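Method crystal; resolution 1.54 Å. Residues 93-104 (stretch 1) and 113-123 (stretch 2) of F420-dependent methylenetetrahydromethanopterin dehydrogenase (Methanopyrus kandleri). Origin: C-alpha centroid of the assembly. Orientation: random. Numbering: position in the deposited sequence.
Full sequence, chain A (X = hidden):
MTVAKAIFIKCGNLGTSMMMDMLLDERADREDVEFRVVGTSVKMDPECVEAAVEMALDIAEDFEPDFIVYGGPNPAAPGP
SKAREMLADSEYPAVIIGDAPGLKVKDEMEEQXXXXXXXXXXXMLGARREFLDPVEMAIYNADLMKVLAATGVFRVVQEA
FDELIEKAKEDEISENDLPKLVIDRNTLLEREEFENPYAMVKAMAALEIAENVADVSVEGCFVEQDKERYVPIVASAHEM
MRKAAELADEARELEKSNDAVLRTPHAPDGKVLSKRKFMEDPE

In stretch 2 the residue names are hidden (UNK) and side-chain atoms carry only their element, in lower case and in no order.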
ATOM      1  N   PRO A  93      39.615  -4.332  27.339  1.00 18.57           N
ATOM      2  CA  PRO A  93      39.100  -5.187  26.246  1.00 19.60           C
ATOM      3  C   PRO A  93      38.219  -4.277  25.403  1.00 19.61           C
ATOM      4  O   PRO A  93      37.421  -3.509  25.954  1.00 17.46           O
ATOM      5  CB  PRO A  93      38.288  -6.237  26.982  1.00 19.72           C
ATOM      6  CG  PRO A  93      39.077  -6.403  28.273  1.00 20.76           C
ATOM      7  CD  PRO A  93      39.329  -4.935  28.655  1.00 17.24           C
ATOM      8  N   ALA A  94      38.363  -4.359  24.085  1.00 18.54           N
ATOM      9  CA  ALA A  94      37.609  -3.464  23.197  1.00 18.04           C
ATOM     10  C   ALA A  94      37.016  -4.177  21.989  1.00 18.06           C
ATOM     11  O   ALA A  94      37.571  -5.174  21.494  1.00 18.43           O
ATOM     12  CB  ALA A  94      38.539  -2.332  22.727  1.00 19.82           C
ATOM     13  N   VAL A  95      35.925  -3.607  21.479  1.00 14.65           N
ATOM     14  CA  VAL A  95      35.196  -4.140  20.339  1.00 14.01           C
ATOM     15  C   VAL A  95      34.949  -3.010  19.368  1.00 18.34           C
ATOM     16  O   VAL A  95      34.611  -1.894  19.791  1.00 17.23           O
ATOM     17  CB  VAL A  95      33.802  -4.691  20.775  1.00 17.75           C
ATOM     18  CG1 VAL A  95      33.006  -5.204  19.536  1.00 16.11           C
ATOM     19  CG2 VAL A  95      33.986  -5.810  21.811  1.00 17.52           C
ATOM     20  N   ILE A  96      35.150  -3.284  18.087  1.00 16.28           N
ATOM     21  CA  ILE A  96      34.923  -2.314  17.032  1.00 16.02           C
ATOM     22  C   ILE A  96      33.621  -2.658  16.309  1.00 16.32           C
ATOM     23  O   ILE A  96      33.455  -3.784  15.831  1.00 16.47           O
ATOM     24  CB  ILE A  96      36.087  -2.369  15.975  1.00 13.60           C
ATOM     25  CG1 ILE A  96      37.448  -2.133  16.645  1.00 15.99           C
ATOM     26  CG2 ILE A  96      35.892  -1.328  14.886  1.00 19.64           C
ATOM     27  CD1 ILE A  96      37.565  -0.838  17.410  1.00 16.59           C
ATOM     28  N   ILE A  97      32.703  -1.697  16.217  1.00 15.20           N
ATOM     29  CA  ILE A  97      31.463  -1.899  15.464  1.00 14.80           C
ATOM     30  C   ILE A  97      31.679  -1.125  14.190  1.00 17.97           C
ATOM     31  O   ILE A  97      32.016   0.056  14.240  1.00 18.15           O
ATOM     32  CB  ILE A  97      30.223  -1.321  16.242  1.00 16.22           C
ATOM     33  CG1 ILE A  97      29.886  -2.180  17.485  1.00 23.76           C
ATOM     34  CG2 ILE A  97      29.056  -1.151  15.281  1.00 24.94           C
ATOM     35  CD1 ILE A  97      30.257  -3.622  17.443  1.00 28.94           C
ATOM     36  N   GLY A  98      31.511  -1.795  13.049  1.00 15.34           N
ATOM     37  CA  GLY A  98      31.706  -1.172  11.752  1.00 14.74           C
ATOM     38  C   GLY A  98      30.823  -1.733  10.660  1.00 15.60           C
ATOM     39  O   GLY A  98      29.912  -2.484  10.942  1.00 16.45           O
ATOM     40  N   ASP A  99      31.128  -1.348   9.424  1.00 18.62           N
ATOM     41  CA  ASP A  99      30.400  -1.754   8.228  1.00 19.12           C
ATOM     42  C   ASP A  99      31.289  -2.637   7.346  1.00 22.53           C
ATOM     43  O   ASP A  99      32.378  -3.043   7.761  1.00 21.39           O
ATOM     44  CB  ASP A  99      29.841  -0.526   7.455  1.00 25.87           C
ATOM     45  CG  ASP A  99      30.872   0.562   7.192  1.00 26.97           C
ATOM     46  OD1 ASP A  99      30.535   1.516   6.450  1.00 32.85           O
ATOM     47  OD2 ASP A  99      31.990   0.468   7.701  1.00 30.15           O
ATOM     48  N   ALA A 100      30.824  -2.940   6.138  1.00 21.30           N
ATOM     49  CA  ALA A 100      31.575  -3.863   5.260  1.00 23.39           C
ATOM     50  C   ALA A 100      33.019  -3.471   4.963  1.00 21.02           C
ATOM     51  O   ALA A 100      33.880  -4.345   4.864  1.00 23.67           O
ATOM     52  CB  ALA A 100      30.814  -4.084   3.968  1.00 22.84           C
ATOM     53  N   PRO A 101      33.303  -2.174   4.801  1.00 21.35           N
ATOM     54  CA  PRO A 101      34.686  -1.754   4.523  1.00 25.49           C
ATOM     55  C   PRO A 101      35.675  -2.209   5.611  1.00 23.89           C
ATOM     56  O   PRO A 101      36.875  -2.293   5.375  1.00 24.72           O
ATOM     57  CB  PRO A 101      34.563  -0.238   4.441  1.00 24.78           C
ATOM     58  CG  PRO A 101      33.182  -0.055   3.873  1.00 25.23           C
ATOM     59  CD  PRO A 101      32.375  -1.035   4.649  1.00 22.54           C
ATOM     60  N   GLY A 102      35.184  -2.481   6.816  1.00 18.70           N
ATOM     61  CA  GLY A 102      36.040  -2.964   7.877  1.00 19.71           C
ATOM     62  C   GLY A 102      36.621  -4.349   7.582  1.00 20.63           C
ATOM     63  O   GLY A 102      37.604  -4.730   8.228  1.00 22.49           O
ATOM     64  N   LEU A 103      36.028  -5.106   6.648  1.00 18.94           N
ATOM     65  CA  LEU A 103      36.549  -6.446   6.324  1.00 21.80           C
ATOM     66  C   LEU A 103      38.008  -6.387   5.925  1.00 24.02           C
ATOM     67  O   LEU A 103      38.760  -7.340   6.148  1.00 25.90           O
ATOM     68  CB  LEU A 103      35.745  -7.087   5.195  1.00 23.15           C
ATOM     69  CG  LEU A 103      34.376  -7.568   5.669  1.00 26.15           C
ATOM     70  CD1 LEU A 103      33.500  -7.884   4.450  1.00 32.94           C
ATOM     71  CD2 LEU A 103      34.537  -8.781   6.574  1.00 30.48           C
ATOM     72  N   LYS A 104      38.391  -5.275   5.315  1.00 25.73           N
ATOM     73  CA  LYS A 104      39.778  -5.060   4.890  1.00 29.76           C
ATOM     74  C   LYS A 104      40.790  -5.128   6.040  1.00 29.75           C
ATOM     75  O   LYS A 104      41.961  -5.460   5.822  1.00 27.45           O
ATOM     76  CB  LYS A 104      39.904  -3.692   4.216  1.00 28.63           C
ATOM     77  CG  LYS A 104      39.215  -3.597   2.860  1.00 37.35           C
ATOM     78  CD  LYS A 104      39.180  -2.169   2.341  1.00 37.62           C
ATOM     79  CE  LYS A 104      38.121  -1.348   3.086  1.00 34.17           C
ATOM     80  NZ  LYS A 104      38.242   0.093   2.829  1.00 44.80           N
ATOM     81  N   UNK A 113      44.174  -7.644  18.959  1.00 18.64           N
ATOM     82  CA  UNK A 113      43.488  -8.178  20.111  1.00 19.62           C
ATOM     83  C   UNK A 113      42.121  -7.556  20.297  1.00 17.57           C
ATOM     84  O   UNK A 113      41.579  -7.573  21.394  1.00 18.39           O
ATOM     85  N   UNK A 114      41.566  -7.050  19.202  1.00 18.15           N
ATOM     86  CA  UNK A 114      40.258  -6.395  19.257  1.00 18.94           C
ATOM     87  C   UNK A 114      39.128  -7.268  18.749  1.00 18.17           C
ATOM     88  O   UNK A 114      39.327  -8.053  17.829  1.00 20.94           O
ATOM     89  c   UNK A 114      40.831  -3.378  20.091  1.00 22.07           C
ATOM     90  c   UNK A 114      40.290  -5.134  18.384  1.00 17.42           C
ATOM     91  c   UNK A 114      41.362  -3.006  17.632  1.00 22.43           C
ATOM     92  c   UNK A 114      41.266  -4.034  18.786  1.00 19.70           C
ATOM     93  N   UNK A 115      37.956  -7.164  19.390  1.00 16.31           N
ATOM     94  CA  UNK A 115      36.788  -7.853  18.883  1.00 16.47           C
ATOM     95  C   UNK A 115      36.156  -6.954  17.811  1.00 18.37           C
ATOM     96  O   UNK A 115      36.535  -5.767  17.641  1.00 16.56           O
ATOM     97  N   UNK A 116      35.229  -7.515  17.045  1.00 16.59           N
ATOM     98  CA  UNK A 116      34.542  -6.705  16.026  1.00 15.96           C
ATOM     99  C   UNK A 116      33.186  -7.251  15.655  1.00 17.02           C
ATOM    100  O   UNK A 116      32.932  -8.440  15.768  1.00 16.23           O
ATOM    101  c   UNK A 116      35.361  -6.557  14.716  1.00 16.34           C
ATOM    102  c   UNK A 116      36.727 -10.274  13.002  1.00 24.00           C
ATOM    103  o   UNK A 116      37.177 -11.474  12.480  1.00 26.00           O
ATOM    104  c   UNK A 116      35.010  -8.607  13.245  1.00 18.01           C
ATOM    105  c   UNK A 116      35.839  -7.848  14.066  1.00 18.44           C
ATOM    106  c   UNK A 116      37.566  -9.536  13.801  1.00 22.99           C
ATOM    107  c   UNK A 116      35.448  -9.833  12.711  1.00 19.42           C
ATOM    108  c   UNK A 116      37.119  -8.323  14.336  1.00 20.70           C
ATOM    109  N   UNK A 117      32.291  -6.348  15.248  1.00 16.06           N
ATOM    110  CA  UNK A 117      31.001  -6.767  14.729  1.00 15.71           C
ATOM    111  C   UNK A 117      30.888  -5.885  13.500  1.00 18.26           C
ATOM    112  O   UNK A 117      30.784  -4.653  13.605  1.00 17.21           O
ATOM    113  c   UNK A 117      28.502  -6.959  14.988  1.00 17.67           C
ATOM    114  c   UNK A 117      29.810  -6.489  15.669  1.00 17.76           C
ATOM    115  c   UNK A 117      30.035  -7.256  16.977  1.00 19.30           C
ATOM    116  c   UNK A 117      28.949  -7.024  18.065  1.00 21.80           C
ATOM    117  N   UNK A 118      30.980  -6.509  12.327  1.00 16.31           N
ATOM    118  CA  UNK A 118      30.894  -5.771  11.072  1.00 14.30           C
ATOM    119  C   UNK A 118      29.522  -6.036  10.463  1.00 18.11           C
ATOM    120  O   UNK A 118      29.177  -7.170  10.182  1.00 17.63           O
ATOM    121  c   UNK A 118      34.447  -6.398   9.697  1.00 19.28           C
ATOM    122  c   UNK A 118      32.003  -6.218  10.121  1.00 16.97           C
ATOM    123  c   UNK A 118      33.401  -5.955  10.707  1.00 17.52           C
ATOM    124  c   UNK A 118      33.576  -4.439  10.993  1.00 19.05           C
ATOM    125  N   UNK A 119      28.724  -4.986  10.275  1.00 15.64           N
ATOM    126  CA  UNK A 119      27.378  -5.132   9.768  1.00 15.47           C
ATOM    127  C   UNK A 119      27.341  -4.711   8.305  1.00 15.01           C
ATOM    128  O   UNK A 119      27.312  -3.506   7.981  1.00 15.97           O
ATOM    129  c   UNK A 119      26.421  -4.264  10.639  1.00 15.89           C
ATOM    130  c   UNK A 119      26.590  -4.684  12.101  1.00 16.64           C
ATOM    131  c   UNK A 119      24.971  -4.464  10.217  1.00 15.82           C
ATOM    132  N   UNK A 120      27.335  -5.699   7.407  1.00 15.42           N
ATOM    133  CA  UNK A 120      27.366  -5.363   5.979  1.00 18.12           C
ATOM    134  C   UNK A 120      26.151  -4.572   5.489  1.00 15.34           C
ATOM    135  O   UNK A 120      26.262  -3.697   4.652  1.00 18.24           O
ATOM    136  c   UNK A 120      27.617  -6.629   5.124  1.00 19.00           C
ATOM    137  n   UNK A 120      30.394  -9.132   2.502  1.00 29.44           N
ATOM    138  c   UNK A 120      28.895  -7.329   5.549  1.00 24.07           C
ATOM    139  c   UNK A 120      29.289  -8.517   4.648  1.00 24.37           C
ATOM    140  c   UNK A 120      29.950  -8.007   3.383  1.00 28.08           C
ATOM    141  N   UNK A 121      24.958  -4.859   6.033  1.00 15.59           N
ATOM    142  CA  UNK A 121      23.831  -4.057   5.534  1.00 16.52           C
ATOM    143  C   UNK A 121      23.760  -2.604   6.071  1.00 14.96           C
ATOM    144  O   UNK A 121      22.865  -1.843   5.656  1.00 17.27           O
ATOM    145  c   UNK A 121      22.584  -4.841   5.942  1.00 17.75           C
ATOM    146  c   UNK A 121      23.062  -5.971   6.823  1.00 23.23           C
ATOM    147  c   UNK A 121      24.534  -6.138   6.629  1.00 15.97           C
ATOM    148  N   UNK A 122      24.682  -2.224   6.960  1.00 15.67           N
ATOM    149  CA  UNK A 122      24.697  -0.859   7.532  1.00 16.15           C
ATOM    150  C   UNK A 122      25.419  -0.009   6.511  1.00 16.10           C
ATOM    151  O   UNK A 122      26.580   0.384   6.693  1.00 20.40           O
ATOM    152  o   UNK A 122      25.045  -0.042  11.047  1.00 17.61           O
ATOM    153  c   UNK A 122      25.466  -0.884   8.857  1.00 18.39           C
ATOM    154  o   UNK A 122      24.719   1.309   9.319  1.00 20.03           O
ATOM    155  c   UNK A 122      25.036   0.200   9.807  1.00 19.56           C
ATOM    156  N   UNK A 123      24.688   0.306   5.457  1.00 17.33           N
ATOM    157  CA  UNK A 123      25.242   0.982   4.287  1.00 15.16           C
ATOM    158  C   UNK A 123      25.467   2.479   4.325  1.00 17.35           C
ATOM    159  O   UNK A 123      24.672   3.228   4.864  1.00 17.25           O
ATOM    160  c   UNK A 123      24.335   0.655   3.096  1.00 17.74           C
TER
HETATM  161  O   HOH W   1      40.937  -5.830  23.392  1.00 16.94           O
HETATM  162  O   HOH W   2      28.488  -1.982   4.636  1.00 25.50           O

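Position 113 carries no side-chain atoms and is Gly113; it leaves a preceding helix through a Schellman motif, with the positive phi (74°) that glycine tolerates best. Its O accepts a hydrogen bond from water 1 (2.7 Å), which in turn accepts one from Ala94 N (3.0 Å).

Position 114 has four carbons, forked at the second, one lying 3.6 Å from Ala94 CB and another 4.1 Å from Ile96 CG1. This is Leu114, and the two atoms are CD2 and CD1.

At position 115 there are again no side-chain atoms: Gly115. An ideal CB would sit tightly, 3.5 Å from Val95 CG2. The backbone is engaged at both ends, Gly115 N donating to Ala94 O (2.9 Å) and Gly115 O accepting from Ile96 N (2.9 Å).

Position 116 shows one carbon, then a six-carbon ring bearing an oxygen, which identifies Tyr116. Its CB lies 4.4 Å from Ile96 CB, but the ring leads away from stretch 1, and OH is hydrogen-bonded elsewhere in the structure.

Four carbons at position 117 fork at the first, and one arm is two carbons long, hence Ile117. Ile97 CD1 approaches Ile117 CB to 3.4 Å, on the same face of the sheet.

Position 118 also has four carbons, but the fork comes at the second; they reach over side-chain-free Gly98 toward Gly102 and Leu103. This is Leu118, whose CD1 lies 3.9 Å from Leu103 CD2 and 3.7 Å from Gly102 C. A CB on Gly102 would clash with Leu118 CD2, at 2.9 Å.

One carbon carrying two more marks position 119 as Val119, its side chain on the face shared by Ile97 and Ile117.

Position 120 extends four carbons in a row to a nitrogen: Lys120. Although its CA-to-CB bond points away, CE packs 3.7 Å from Leu103 CD1. Water 2 joins Lys120 O (2.8 Å) to Ala100 N (2.9 Å).

At position 121 three carbons close onto the backbone N, giving Pro121, which makes no contact with stretch 1.

Position 122 has two carbons, the second with two oxygens. The carboxylate of Asp122 is bonded elsewhere in the structure, while its backbone O lies 3.5 Å from Asp99 CB.

The single carbon of position 123 defines Ala123, also clear of stretch 1.

The contact is a parallel strand pairing. Ile96 and Gly98 each donate and accept, so hydrogen bonds alternate along the ladder, ending with Val119 N to Gly98 O (2.8 Å). Apolar side chains pack on both faces, and one water bridges the backbones beyond each end of this ladder.

Stretch 2, residues 113-123: GLGYILVKPDA
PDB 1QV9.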